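Local coordinates for protein propionate kinase (Francisella tularensis subsp. tularensis, PDB 3KHY) that probably catalyses the magnesium-dependent, reversible transfer of a phosphate group from ATP to a short-chain carboxylate such as acetate, giving acyl phosphate and ADP, at residues V198-N203 / I368-E373; S206-A209 / K214-D217; T218-T223 / L228-R233. All coordinates share one frame; numbering follows the deposited sequence.

Contact 1. Residues V198-N203 / I368-E373; sequences VAHLGN and IATNEE
The H200 imidazole reaches across to T370 and E372, joining the end of strand 196-201 to the loop that leads into helix 372-382. Both segments belong to the ASKHA (actin-like ATPase) fold of the acetokinase family, and H200 opens a run of residues predicted to bind ATP. The interface is small, with 83 Å² buried in total, and its CA atoms stay far apart: the nearest pair, H200 and T370, is separated by 8.5 Å. Side chains therefore make the contact. With CG anti to the backbone N (chi1 178°), the far end of the H200 ring, CE1, comes near 368-373.

T370 is the first residue along 368-373 to touch it. Its methyl CG2 comes within 4.0 Å of H200 CE1, approaching the ring obliquely, while the two side chains run at about a right angle. The polar ends of both residues turn to one group: T370 OG1 and H200 ND1 each hydrogen-bond to S177 OG, which therefore links them indirectly. T320 of the adjoining strand 316-320 packs against both side chains.

N371 then occupies the N-cap position, its OD1 accepting a hydrogen bond from the backbone N of L374 at the start of the helix. E372, in the first turn, has its CB directed toward the strand, and its chain bends at chi2. It is predicted to bind magnesium, and its OE2 forms a salt bridge with R85, a predicted substrate-binding residue. H200 is in turn stacked on H174, so this small contact adjoins residues predicted to bind substrate and to stabilise the transition state. The other carboxylate oxygen, E372 OE1, sits at the edge of the imidazole near its plane, 4.1 Å from H200 CE1, with the carboxylate turned 75° from the ring.

Contact 2. Residues S206-A209 / K214-D217; sequences SITA and KSID
A209 and D217 form an antiparallel hydrogen-bonded pair in the beta hairpin of strands 205-211 and 214-218. A209 N donates to D217 O at 2.9 Å, tilted from that carbonyl's plane, but A209 O takes its bond, a straight one (N-H...O 168°), from I216 N, also at 2.9 Å. One residue thus faces two, the pattern of a classic beta bulge, and the phi/psi of I216 (-116°/-21°) fits its first position. I216 CG2 packs against A209 CB, 3.7 Å away.

T208, the residue before A209, meets the partner strand through its side chain. Its CB lies 4.0 Å from D217 O. From there CG2, anti to the backbone N, extends to 3.5 Å from D217 O and 3.6 Å from S215 OG. Branch OG1 is hydrogen-bonded to the hydroxyl of T218, at that strand's end. S215 OG is hydrogen-bonded to H146 ND1.

The hairpin forms one margin of the five-stranded sheet within this chain, with 196-201 inside 205-211. D217 OD2 is hydrogen-bonded to Y310 OH and forms a salt bridge with K302 of the second subunit. Helix 287-307 packs on I207, A209 and D217, and helix 151-154 meets I216 and D217.

Contact 3. Residues T218-T223 / L228-R233; sequences TSMGLT and LVMGTR
M220 and M230, both selenomethionines, meet through their terminal methyls in the irregular chain that follows strand 214-218 and precedes helix 241-249. This connection belongs to the ASKHA fold and carries R233, a predicted transition-state stabiliser. Apart from T218, at the end of that strand, neither segment is regular. The meeting of the two is a matter of side chains and one water, burying 173 Å² in all.

The apolar part is the pair of methionine-type chains. Each runs extended beyond CG, and they approach obliquely, bringing M220 CE to 3.7 Å from M230 CE and 3.8 Å from M230 SE. M220 also packs on H174, another predicted transition-state stabiliser. L228 CG also comes within 4.0 Å of S219 OG, a looser contact; L228 and S219 both rest on F303 of helix 287-307.

The polar part runs through water. S219 OG donates to it at 2.6 Å, and L228 N donates to the same oxygen at 3.0 Å, so the water closes the gap where the backbones are nearest, S219 CA to L228 CA being 6.8 Å. With chi1 at 68°, OG sits between the backbone N and the carbonyl carbon; it also accepts a hydrogen bond from I207 N and is therefore held from two sides. At the far end of the first segment, T223 N and OG1 hydrogen-bond to D238 and S240, respectively, of the second subunit.

The third kind of contact involves the R233 guanidinium. M220 CE approaches it obliquely, 3.8 Å from NH1, with the two side chains roughly perpendicular. The chain of R233 bends at chi3 (-110°), and NH1 is hydrogen-bonded to P224 O, which should limit rotation of the group. M230 SE lies over one face, 3.3 Å above the guanidinium plane and displaced toward its rim.

Overall arrangement
The three contacts are about 13 to 14 Å apart, centre to centre. Contacts 2 and 3 come one after the other in the chain between the two segments of contact 1. Contacts 1 and 2 share neighbouring strands: H200 N to S206 O and V198 O to T208 N, each 2.9 Å, are probable hydrogen bonds. T208 OG1 and T218 OG1, 2.8 Å apart, join contacts 2 and 3, and contact 3 returns to contact 1, with N203 O 3.3 Å from G231 N and L201 CD2 3.8 Å from L228 CD1. H174 adjoins all three contacts, and its ND1 is hydrogen-bonded to S206 OG. Contact 1 holds predicted ATP and magnesium ligands; contact 3 holds R233.

Contact 1. Residues V198-N203 / I368-E373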
ATOM      1  N   VAL A 198      13.929  -6.760   8.413  1.00 13.21           N
ATOM      2  CA  VAL A 198      13.418  -7.832   9.256  1.00 13.51           C
ATOM      3  C   VAL A 198      11.993  -8.181   8.831  1.00 17.09           C
ATOM      4  O   VAL A 198      11.101  -7.328   8.833  1.00 13.93           O
ATOM      5  CB  VAL A 198      13.435  -7.445  10.756  1.00 17.42           C
ATOM      6  CG1 VAL A 198      12.851  -8.581  11.623  1.00 14.28           C
ATOM      7  CG2 VAL A 198      14.869  -7.096  11.218  1.00 18.65           C
ATOM      8  N   ALA A 199      11.802  -9.435   8.434  1.00 11.80           N
ATOM      9  CA  ALA A 199      10.484  -9.940   8.084  1.00 13.88           C
ATOM     10  C   ALA A 199       9.977 -10.814   9.224  1.00 11.57           C
ATOM     11  O   ALA A 199      10.436 -11.927   9.411  1.00 11.72           O
ATOM     12  CB  ALA A 199      10.539 -10.733   6.793  1.00 10.85           C
ATOM     13  N   HIS A 200       9.060 -10.274  10.012  1.00  9.66           N
ATOM     14  CA  HIS A 200       8.428 -11.015  11.094  1.00 11.05           C
ATOM     15  C   HIS A 200       7.184 -11.666  10.513  1.00 15.84           C
ATOM     16  O   HIS A 200       6.188 -10.984  10.271  1.00 14.18           O
ATOM     17  CB  HIS A 200       8.025 -10.054  12.217  1.00 13.08           C
ATOM     18  CG  HIS A 200       7.330 -10.725  13.363  1.00 18.25           C
ATOM     19  ND1 HIS A 200       7.889 -10.821  14.618  1.00 17.90           N
ATOM     20  CD2 HIS A 200       6.133 -11.356  13.435  1.00 19.63           C
ATOM     21  CE1 HIS A 200       7.061 -11.467  15.420  1.00 21.20           C
ATOM     22  NE2 HIS A 200       5.988 -11.805  14.727  1.00 23.49           N
ATOM     23  N   LEU A 201       7.248 -12.972  10.263  1.00 12.47           N
ATOM     24  CA  LEU A 201       6.132 -13.697   9.654  1.00 12.77           C
ATOM     25  C   LEU A 201       5.589 -14.681  10.682  1.00 12.71           C
ATOM     26  O   LEU A 201       6.288 -15.603  11.084  1.00 13.46           O
ATOM     27  CB  LEU A 201       6.596 -14.432   8.379  1.00 12.66           C
ATOM     28  CG  LEU A 201       7.419 -13.583   7.399  1.00 13.17           C
ATOM     29  CD1 LEU A 201       7.953 -14.420   6.219  1.00 11.73           C
ATOM     30  CD2 LEU A 201       6.606 -12.400   6.873  1.00 10.48           C
ATOM     31  N   GLY A 202       4.372 -14.431  11.159  1.00 19.47           N
ATOM     32  CA  GLY A 202       3.684 -15.341  12.069  1.00 17.61           C
ATOM     33  C   GLY A 202       2.193 -15.237  11.789  1.00 22.42           C
ATOM     34  O   GLY A 202       1.790 -15.093  10.634  1.00 22.82           O
ATOM     35  N   ASN A 203       1.362 -15.287  12.824  1.00 24.72           N
ATOM     36  CA  ASN A 203      -0.075 -15.088  12.602  1.00 32.91           C
ATOM     37  C   ASN A 203      -0.363 -13.693  12.051  1.00 31.87           C
ATOM     38  O   ASN A 203      -1.152 -13.545  11.107  1.00 26.43           O
ATOM     39  CB  ASN A 203      -0.893 -15.370  13.861  1.00 38.77           C
ATOM     40  CG  ASN A 203      -0.954 -16.847  14.183  1.00 54.19           C
ATOM     41  OD1 ASN A 203      -1.470 -17.649  13.396  1.00 57.98           O
ATOM     42  ND2 ASN A 203      -0.416 -17.220  15.340  1.00 62.48           N
ATOM     43  N   ILE A 368      16.515 -15.661  12.698  1.00 15.48           N
ATOM     44  CA  ILE A 368      16.780 -15.328  14.092  1.00 14.75           C
ATOM     45  C   ILE A 368      15.471 -15.458  14.855  1.00 17.91           C
ATOM     46  O   ILE A 368      14.451 -14.897  14.450  1.00 17.46           O
ATOM     47  CB  ILE A 368      17.312 -13.878  14.216  1.00 13.82           C
ATOM     48  CG1 ILE A 368      18.623 -13.726  13.440  1.00 12.59           C
ATOM     49  CG2 ILE A 368      17.489 -13.492  15.694  1.00 16.69           C
ATOM     50  CD1 ILE A 368      19.243 -12.303  13.544  1.00 18.96           C
ATOM     51  N   ALA A 369      15.485 -16.217  15.940  1.00 15.33           N
ATOM     52  CA  ALA A 369      14.267 -16.448  16.707  1.00 16.02           C
ATOM     53  C   ALA A 369      13.910 -15.184  17.464  1.00 15.08           C
ATOM     54  O   ALA A 369      14.768 -14.574  18.093  1.00 15.49           O
ATOM     55  CB  ALA A 369      14.461 -17.613  17.677  1.00 19.82           C
ATOM     56  N   THR A 370      12.654 -14.775  17.407  1.00 13.92           N
ATOM     57  CA  THR A 370      12.260 -13.601  18.175  1.00 18.87           C
ATOM     58  C   THR A 370      11.886 -14.028  19.600  1.00 23.92           C
ATOM     59  O   THR A 370      11.602 -15.198  19.856  1.00 18.03           O
ATOM     60  CB  THR A 370      11.128 -12.799  17.495  1.00 15.86           C
ATOM     61  OG1 THR A 370      10.953 -11.550  18.175  1.00 17.34           O
ATOM     62  CG2 THR A 370       9.813 -13.553  17.515  1.00 16.27           C
ATOM     63  N   ASN A 371      11.916 -13.086  20.535  1.00 18.69           N
ATOM     64  CA  ASN A 371      11.577 -13.399  21.921  1.00 19.93           C
ATOM     65  C   ASN A 371      11.052 -12.120  22.553  1.00 16.91           C
ATOM     66  O   ASN A 371      11.770 -11.415  23.257  1.00 17.67           O
ATOM     67  CB  ASN A 371      12.799 -13.931  22.687  1.00 18.00           C
ATOM     68  CG  ASN A 371      12.429 -14.539  24.044  1.00 25.66           C
ATOM     69  OD1 ASN A 371      11.361 -14.259  24.599  1.00 21.73           O
ATOM     70  ND2 ASN A 371      13.308 -15.374  24.575  1.00 26.17           N
ATOM     71  N   GLU A 372       9.803 -11.798  22.247  1.00 13.09           N
ATOM     72  CA  GLU A 372       9.237 -10.521  22.658  1.00 17.43           C
ATOM     73  C   GLU A 372       9.095 -10.456  24.175  1.00 17.66           C
ATOM     74  O   GLU A 372       9.208  -9.394  24.759  1.00 18.10           O
ATOM     75  CB  GLU A 372       7.877 -10.314  21.989  1.00 19.77           C
ATOM     76  CG  GLU A 372       7.960 -10.152  20.473  1.00 26.06           C
ATOM     77  CD  GLU A 372       6.813 -10.832  19.745  1.00 41.72           C
ATOM     78  OE1 GLU A 372       6.888 -12.065  19.518  1.00 42.93           O
ATOM     79  OE2 GLU A 372       5.839 -10.131  19.396  1.00 44.64           O
ATOM     80  N   GLU A 373       8.838 -11.597  24.809  1.00 16.21           N
ATOM     81  CA  GLU A 373       8.669 -11.615  26.261  1.00 19.95           C
ATOM     82  C   GLU A 373       9.992 -11.274  26.937  1.00 17.13           C
ATOM     83  O   GLU A 373      10.023 -10.514  27.896  1.00 19.23           O
ATOM     84  CB  GLU A 373       8.147 -12.982  26.744  1.00 22.90           C
ATOM     85  CG  GLU A 373       6.846 -13.443  26.087  1.00 36.89           C
ATOM     86  CD  GLU A 373       7.046 -13.941  24.643  1.00 46.86           C
ATOM     87  OE1 GLU A 373       8.197 -14.217  24.235  1.00 38.23           O
ATOM     88  OE2 GLU A 373       6.040 -14.055  23.910  1.00 55.62           O
TER

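Contact 2. Residues S206-A209 / K214-D217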
ATOM      1  N   SER A 206       4.662  -8.567   9.496  1.00 11.98           N
ATOM      2  CA  SER A 206       5.098  -7.219   9.150  1.00 11.47           C
ATOM      3  C   SER A 206       6.585  -7.224   8.807  1.00 15.61           C
ATOM      4  O   SER A 206       7.331  -8.133   9.199  1.00 13.66           O
ATOM      5  CB  SER A 206       4.838  -6.254  10.299  1.00 15.24           C
ATOM      6  OG  SER A 206       5.783  -6.475  11.324  1.00 15.59           O
ATOM      7  N   ILE A 207       7.014  -6.214   8.066  1.00 10.25           N
ATOM      8  CA  ILE A 207       8.404  -6.133   7.649  1.00 10.35           C
ATOM      9  C   ILE A 207       8.932  -4.720   7.918  1.00 13.84           C
ATOM     10  O   ILE A 207       8.210  -3.734   7.778  1.00 15.12           O
ATOM     11  CB  ILE A 207       8.546  -6.556   6.175  1.00 13.46           C
ATOM     12  CG1 ILE A 207      10.010  -6.506   5.733  1.00 13.89           C
ATOM     13  CG2 ILE A 207       7.658  -5.685   5.249  1.00 10.14           C
ATOM     14  CD1 ILE A 207      10.200  -7.179   4.390  1.00 14.04           C
ATOM     15  N   THR A 208      10.176  -4.624   8.357  1.00 10.56           N
ATOM     16  CA  THR A 208      10.704  -3.344   8.802  1.00 14.87           C
ATOM     17  C   THR A 208      12.082  -3.098   8.229  1.00 16.26           C
ATOM     18  O   THR A 208      12.900  -4.016   8.161  1.00 13.92           O
ATOM     19  CB  THR A 208      10.776  -3.299  10.330  1.00 14.42           C
ATOM     20  OG1 THR A 208       9.444  -3.391  10.860  1.00 14.09           O
ATOM     21  CG2 THR A 208      11.438  -2.004  10.818  1.00 15.59           C
ATOM     22  N   ALA A 209      12.327  -1.858   7.807  1.00 12.08           N
ATOM     23  CA  ALA A 209      13.658  -1.444   7.386  1.00 13.29           C
ATOM     24  C   ALA A 209      14.358  -0.786   8.571  1.00 13.03           C
ATOM     25  O   ALA A 209      13.921   0.256   9.064  1.00 16.50           O
ATOM     26  CB  ALA A 209      13.574  -0.459   6.199  1.00 11.06           C
ATOM     27  N   LYS A 214      17.848   1.656  13.931  1.00 19.50           N
ATOM     28  CA  LYS A 214      16.572   2.364  14.060  1.00 16.91           C
ATOM     29  C   LYS A 214      15.584   2.085  12.913  1.00 18.98           C
ATOM     30  O   LYS A 214      15.966   2.049  11.747  1.00 15.06           O
ATOM     31  CB  LYS A 214      16.813   3.866  14.150  1.00 16.77           C
ATOM     32  CG  LYS A 214      17.627   4.284  15.376  1.00 23.04           C
ATOM     33  CD  LYS A 214      17.890   5.787  15.363  1.00 29.69           C
ATOM     34  CE  LYS A 214      18.626   6.212  16.627  1.00 46.92           C
ATOM     35  NZ  LYS A 214      18.352   7.644  16.967  1.00 58.98           N
ATOM     36  N   SER A 215      14.314   1.894  13.260  1.00 12.52           N
ATOM     37  CA  SER A 215      13.257   1.715  12.265  1.00 16.16           C
ATOM     38  C   SER A 215      13.125   2.982  11.403  1.00 16.57           C
ATOM     39  O   SER A 215      13.043   4.091  11.928  1.00 19.61           O
ATOM     40  CB  SER A 215      11.920   1.403  12.957  1.00 12.33           C
ATOM     41  OG  SER A 215      10.861   1.351  12.001  1.00 15.89           O
ATOM     42  N   ILE A 216      13.135   2.819  10.082  1.00 13.84           N
ATOM     43  CA  ILE A 216      12.941   3.938   9.174  1.00 12.83           C
ATOM     44  C   ILE A 216      11.660   3.778   8.353  1.00 14.87           C
ATOM     45  O   ILE A 216      11.124   4.754   7.840  1.00 14.52           O
ATOM     46  CB  ILE A 216      14.166   4.133   8.239  1.00 13.06           C
ATOM     47  CG1 ILE A 216      14.094   5.474   7.511  1.00 17.66           C
ATOM     48  CG2 ILE A 216      14.275   2.996   7.218  1.00 14.23           C
ATOM     49  CD1 ILE A 216      15.392   5.812   6.773  1.00 21.95           C
ATOM     50  N   ASP A 217      11.167   2.543   8.227  1.00 11.48           N
ATOM     51  CA  ASP A 217       9.926   2.290   7.482  1.00 13.83           C
ATOM     52  C   ASP A 217       9.420   0.921   7.922  1.00 12.21           C
ATOM     53  O   ASP A 217      10.199   0.079   8.340  1.00 12.86           O
ATOM     54  CB  ASP A 217      10.206   2.324   5.975  1.00 11.65           C
ATOM     55  CG  ASP A 217       8.950   2.573   5.120  1.00 13.39           C
ATOM     56  OD1 ASP A 217       7.806   2.557   5.633  1.00 11.13           O
ATOM     57  OD2 ASP A 217       9.127   2.758   3.899  1.00 14.05           O
TER

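Contact 3. Residues T218-T223 / L228-R233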
ATOM      1  N   THR A 218       8.113   0.710   7.847  1.00 10.60           N
ATOM      2  CA  THR A 218       7.542  -0.560   8.249  1.00 13.36           C
ATOM      3  C   THR A 218       6.195  -0.727   7.574  1.00 13.67           C
ATOM      4  O   THR A 218       5.584   0.259   7.123  1.00 11.71           O
ATOM      5  CB  THR A 218       7.408  -0.635   9.780  1.00 13.19           C
ATOM      6  OG1 THR A 218       7.093  -1.963  10.163  1.00 14.06           O
ATOM      7  CG2 THR A 218       6.323   0.328  10.274  1.00 15.17           C
ATOM      8  N   SER A 219       5.719  -1.968   7.518  1.00 13.74           N
ATOM      9  CA  SER A 219       4.597  -2.314   6.638  1.00 14.50           C
ATOM     10  C   SER A 219       3.190  -2.160   7.239  1.00 10.88           C
ATOM     11  O   SER A 219       2.231  -1.906   6.504  1.00 11.95           O
ATOM     12  CB  SER A 219       4.790  -3.715   6.053  1.00  9.87           C
ATOM     13  OG  SER A 219       4.689  -4.702   7.060  1.00 13.11           O
HETATM   14  N   MSE A 220       3.047  -2.318   8.557  1.00  9.99           N
HETATM   15  CA  MSE A 220       1.731  -2.088   9.179  1.00 15.12           C
HETATM   16  C   MSE A 220       1.416  -0.592   9.221  1.00 15.55           C
HETATM   17  O   MSE A 220       2.289   0.219   8.972  1.00 14.54           O
HETATM   18  CB  MSE A 220       1.642  -2.727  10.565  1.00  9.40           C
HETATM   19  CG  MSE A 220       1.459  -4.243  10.491  1.00  9.99           C
HETATM   20 SE   MSE A 220       1.794  -5.109  12.196  0.90 20.85          SE
HETATM   21  CE  MSE A 220       1.007  -6.863  11.797  1.00 12.58           C
ATOM     22  N   GLY A 221       0.177  -0.211   9.506  1.00 12.84           N
ATOM     23  CA  GLY A 221      -0.191   1.184   9.312  1.00 15.45           C
ATOM     24  C   GLY A 221      -0.644   1.854  10.585  1.00 15.36           C
ATOM     25  O   GLY A 221       0.061   1.834  11.599  1.00 19.48           O
ATOM     26  N   LEU A 222      -1.823   2.453  10.524  1.00 15.82           N
ATOM     27  CA  LEU A 222      -2.491   2.969  11.720  1.00 15.19           C
ATOM     28  C   LEU A 222      -2.670   1.841  12.721  1.00 17.01           C
ATOM     29  O   LEU A 222      -2.404   2.003  13.915  1.00 14.20           O
ATOM     30  CB  LEU A 222      -3.859   3.543  11.338  1.00 13.90           C
ATOM     31  CG  LEU A 222      -4.732   4.203  12.414  1.00 17.68           C
ATOM     32  CD1 LEU A 222      -4.136   5.540  12.811  1.00 19.76           C
ATOM     33  CD2 LEU A 222      -6.136   4.404  11.859  1.00 20.27           C
ATOM     34  N   THR A 223      -3.113   0.688  12.219  1.00 19.61           N
ATOM     35  CA  THR A 223      -3.287  -0.512  13.037  1.00 18.50           C
ATOM     36  C   THR A 223      -2.520  -1.677  12.411  1.00 15.26           C
ATOM     37  O   THR A 223      -1.950  -1.528  11.331  1.00 15.74           O
ATOM     38  CB  THR A 223      -4.768  -0.912  13.139  1.00 21.02           C
ATOM     39  OG1 THR A 223      -5.145  -1.636  11.961  1.00 19.34           O
ATOM     40  CG2 THR A 223      -5.666   0.314  13.322  1.00 15.85           C
ATOM     41  N   LEU A 228       1.562  -6.624   4.804  1.00 14.09           N
ATOM     42  CA  LEU A 228       1.738  -8.002   4.329  1.00 15.04           C
ATOM     43  C   LEU A 228       0.463  -8.841   4.417  1.00 18.97           C
ATOM     44  O   LEU A 228      -0.424  -8.556   5.238  1.00 13.56           O
ATOM     45  CB  LEU A 228       2.857  -8.695   5.132  1.00 11.36           C
ATOM     46  CG  LEU A 228       4.258  -8.097   5.003  1.00 16.55           C
ATOM     47  CD1 LEU A 228       5.303  -8.949   5.778  1.00 15.22           C
ATOM     48  CD2 LEU A 228       4.651  -7.964   3.522  1.00 11.70           C
ATOM     49  N   VAL A 229       0.378  -9.881   3.577  1.00 12.43           N
ATOM     50  CA  VAL A 229      -0.670 -10.896   3.715  1.00 17.00           C
ATOM     51  C   VAL A 229      -0.478 -11.626   5.049  1.00 14.61           C
ATOM     52  O   VAL A 229       0.650 -11.922   5.440  1.00 17.74           O
ATOM     53  CB  VAL A 229      -0.624 -11.924   2.549  1.00 15.28           C
ATOM     54  CG1 VAL A 229      -1.657 -13.044   2.752  1.00 14.78           C
ATOM     55  CG2 VAL A 229      -0.843 -11.214   1.213  1.00 12.97           C
HETATM   56  N   MSE A 230      -1.570 -11.896   5.760  1.00 13.23           N
HETATM   57  CA  MSE A 230      -1.480 -12.587   7.048  1.00 15.66           C
HETATM   58  C   MSE A 230      -2.469 -13.762   7.128  1.00 16.30           C
HETATM   59  O   MSE A 230      -3.123 -14.090   6.145  1.00 15.46           O
HETATM   60  CB  MSE A 230      -1.694 -11.598   8.200  1.00 17.63           C
HETATM   61  CG  MSE A 230      -1.093 -10.224   7.927  1.00 19.61           C
HETATM   62 SE   MSE A 230      -1.140  -9.001   9.482  1.00 22.47          SE
HETATM   63  CE  MSE A 230      -0.754  -7.335   8.524  1.00 10.67           C
ATOM     64  N   GLY A 231      -2.575 -14.393   8.294  1.00 18.50           N
ATOM     65  CA  GLY A 231      -3.461 -15.542   8.444  1.00 20.28           C
ATOM     66  C   GLY A 231      -4.907 -15.226   8.101  1.00 20.03           C
ATOM     67  O   GLY A 231      -5.541 -15.932   7.318  1.00 17.29           O
ATOM     68  N   THR A 232      -5.438 -14.159   8.689  1.00 22.17           N
ATOM     69  CA  THR A 232      -6.814 -13.757   8.407  1.00 20.87           C
ATOM     70  C   THR A 232      -6.975 -12.277   8.021  1.00 16.94           C
ATOM     71  O   THR A 232      -8.099 -11.829   7.781  1.00 18.13           O
ATOM     72  CB  THR A 232      -7.749 -14.070   9.598  1.00 22.18           C
ATOM     73  OG1 THR A 232      -7.486 -13.165  10.679  1.00 19.55           O
ATOM     74  CG2 THR A 232      -7.543 -15.514  10.075  1.00 22.40           C
ATOM     75  N   ARG A 233      -5.866 -11.536   7.959  1.00 16.94           N
ATOM     76  CA  ARG A 233      -5.891 -10.116   7.580  1.00 18.75           C
ATOM     77  C   ARG A 233      -5.415  -9.885   6.147  1.00 16.67           C
ATOM     78  O   ARG A 233      -4.431 -10.479   5.709  1.00 13.71           O
ATOM     79  CB  ARG A 233      -5.021  -9.285   8.528  1.00 20.22           C
ATOM     80  CG  ARG A 233      -5.545  -9.205   9.953  1.00 22.09           C
ATOM     81  CD  ARG A 233      -4.512  -8.615  10.879  1.00 26.27           C
ATOM     82  NE  ARG A 233      -3.979  -9.620  11.793  1.00 29.02           N
ATOM     83  CZ  ARG A 233      -2.995  -9.398  12.660  1.00 26.54           C
ATOM     84  NH1 ARG A 233      -2.428  -8.204  12.732  1.00 16.89           N
ATOM     85  NH2 ARG A 233      -2.578 -10.374  13.453  1.00 21.62           N
TER
HETATM   86  O   HOH W   1       2.332  -5.791   7.545  1.00  8.65           O